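Local coordinates for oxalate oxidase 1 (Hordeum vulgare, PDB 1FI2), which oxidises oxalate with molecular oxygen to carbon dioxide and hydrogen peroxide at a manganese centre, and also has superoxide dismutase activity, at residues C10-L14 / P65-T69. Coordinates in Å, arbitrary orientation, origin at the centre of the assembly. Residues are numbered along the deposited sequence.
Sequences CVADL and PGTNT
In germin, a jellyroll of the cupin family, the irregular N-terminal segment 10-14 lies against a single 3-10 turn, 65-67, in the loop between strands 54-59 and 73-79, joining the N-terminal region to the jellyroll away from the manganese site. V11 and A12 are extended (phi/psi -61/131 and -61/134), and their CA atoms sit 4.5 Å from G66 CA and 4.7 Å from P65 CA, respectively. P65 O is the hub: it accepts N68 N at 3.1 Å, closing the turn, and also A12 N at 3.1 Å, almost perfectly straight. N68, chi1 t, sends ND2 to C10 O at 3.0 Å; the same amide nitrogen also serves H24 O, while OD1 is taken by Q156. The C10-C26 disulfide ties down the start of 10-14; here C10 and T69 also pack on V21 and N22 of a second subunit. Apolar contacts converge on P65 CB: V11 CG1 and A12 CB each at 3.8 Å, L14 CD1 at 4.2 Å. T69, in the left-handed region at 72/-7, turns OG1 back onto N68 O at 2.6 Å. One bridging water completes the backbone pairing, accepting from C10 N at 2.9 Å and donating to G66 O at 2.8 Å and N68 O at 2.9 Å.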
ATOM      1  N   CYS A  10       7.766  11.998  12.790  1.00  3.30           N
ATOM      2  CA  CYS A  10       8.889  12.286  11.889  1.00  3.16           C
ATOM      3  C   CYS A  10       8.663  13.667  11.278  1.00  3.18           C
ATOM      4  O   CYS A  10       8.219  13.786  10.134  1.00  2.60           O
ATOM      5  CB  CYS A  10       8.950  11.198  10.822  1.00  3.00           C
ATOM      6  SG  CYS A  10      10.567  10.687  10.214  1.00  3.34           S
ATOM      7  N   VAL A  11       8.842  14.707  12.094  1.00  2.54           N
ATOM      8  CA  VAL A  11       8.572  16.070  11.632  1.00  3.03           C
ATOM      9  C   VAL A  11       9.475  16.418  10.456  1.00  2.46           C
ATOM     10  O   VAL A  11      10.688  16.257  10.537  1.00  2.92           O
ATOM     11  CB  VAL A  11       8.734  17.097  12.762  1.00  2.83           C
ATOM     12  CG1 VAL A  11       8.248  18.479  12.339  1.00  3.74           C
ATOM     13  CG2 VAL A  11       7.984  16.640  14.007  1.00  3.43           C
ATOM     14  N   ALA A  12       8.878  16.946   9.393  1.00  2.46           N
ATOM     15  CA  ALA A  12       9.624  17.283   8.194  1.00  2.74           C
ATOM     16  C   ALA A  12      10.708  18.331   8.407  1.00  2.94           C
ATOM     17  O   ALA A  12      10.479  19.366   9.041  1.00  3.13           O
ATOM     18  CB  ALA A  12       8.662  17.797   7.119  1.00  2.93           C
ATOM     19  N   ASP A  13      11.887  18.059   7.863  1.00  2.68           N
ATOM     20  CA  ASP A  13      12.997  19.013   7.913  1.00  3.39           C
ATOM     21  C   ASP A  13      12.871  19.778   6.589  1.00  4.37           C
ATOM     22  O   ASP A  13      13.133  19.197   5.539  1.00  4.68           O
ATOM     23  CB  ASP A  13      14.344  18.330   8.050  1.00  4.00           C
ATOM     24  CG  ASP A  13      15.542  19.255   7.971  1.00  4.32           C
ATOM     25  OD1 ASP A  13      16.681  18.748   8.067  1.00  5.25           O
ATOM     26  OD2 ASP A  13      15.368  20.477   7.796  1.00  4.81           O
ATOM     27  N   LEU A  14      12.428  21.026   6.660  1.00  5.06           N
ATOM     28  CA  LEU A  14      12.181  21.803   5.451  1.00  6.84           C
ATOM     29  C   LEU A  14      13.301  22.747   5.053  1.00  7.83           C
ATOM     30  O   LEU A  14      13.080  23.560   4.140  1.00  8.25           O
ATOM     31  CB  LEU A  14      10.876  22.596   5.615  1.00  7.08           C
ATOM     32  CG  LEU A  14       9.594  21.773   5.782  1.00  7.27           C
ATOM     33  CD1 LEU A  14       8.415  22.687   6.083  1.00  7.56           C
ATOM     34  CD2 LEU A  14       9.316  20.933   4.545  1.00  7.37           C
ATOM     35  N   PRO A  65       4.649  20.801   9.065  1.00  4.11           N
ATOM     36  CA  PRO A  65       5.644  19.748   8.964  1.00  3.98           C
ATOM     37  C   PRO A  65       5.388  18.531   9.821  1.00  3.32           C
ATOM     38  O   PRO A  65       5.847  17.437   9.465  1.00  3.47           O
ATOM     39  CB  PRO A  65       6.976  20.404   9.281  1.00  4.36           C
ATOM     40  CG  PRO A  65       6.672  21.741   9.829  1.00  5.09           C
ATOM     41  CD  PRO A  65       5.261  22.092   9.454  1.00  4.19           C
ATOM     42  N   GLY A  66       4.616  18.625  10.897  1.00  3.68           N
ATOM     43  CA  GLY A  66       4.273  17.497  11.741  1.00  3.39           C
ATOM     44  C   GLY A  66       3.390  16.459  11.062  1.00  3.26           C
ATOM     45  O   GLY A  66       3.277  15.336  11.562  1.00  3.04           O
ATOM     46  N   THR A  67       2.800  16.759   9.908  1.00  2.98           N
ATOM     47  CA  THR A  67       2.022  15.804   9.142  1.00  3.11           C
ATOM     48  C   THR A  67       2.899  14.816   8.376  1.00  3.45           C
ATOM     49  O   THR A  67       2.396  13.778   7.926  1.00  3.14           O
ATOM     50  CB  THR A  67       1.089  16.477   8.112  1.00  3.29           C
ATOM     51  OG1 THR A  67       1.857  17.219   7.154  1.00  2.99           O
ATOM     52  CG2 THR A  67       0.116  17.420   8.801  1.00  3.00           C
ATOM     53  N   ASN A  68       4.178  15.120   8.198  1.00  3.19           N
ATOM     54  CA  ASN A  68       5.077  14.233   7.460  1.00  3.04           C
ATOM     55  C   ASN A  68       4.954  12.801   7.944  1.00  3.81           C
ATOM     56  O   ASN A  68       5.011  12.499   9.136  1.00  3.20           O
ATOM     57  CB  ASN A  68       6.516  14.729   7.610  1.00  3.24           C
ATOM     58  CG  ASN A  68       7.501  14.108   6.648  1.00  3.49           C
ATOM     59  OD1 ASN A  68       7.231  13.941   5.459  1.00  2.73           O
ATOM     60  ND2 ASN A  68       8.680  13.758   7.156  1.00  2.64           N
ATOM     61  N   THR A  69       4.794  11.864   7.024  1.00  3.31           N
ATOM     62  CA  THR A  69       4.637  10.441   7.177  1.00  3.53           C
ATOM     63  C   THR A  69       3.285   9.982   7.732  1.00  3.43           C
ATOM     64  O   THR A  69       3.023   8.770   7.718  1.00  3.11           O
ATOM     65  CB  THR A  69       5.700   9.713   8.035  1.00  4.01           C
ATOM     66  OG1 THR A  69       5.474   9.991   9.428  1.00  4.08           O
ATOM     67  CG2 THR A  69       7.123  10.062   7.648  1.00  3.80           C
TER
HETATM   68  O   HOH W   1       5.402  13.501  11.874  1.00  3.00           O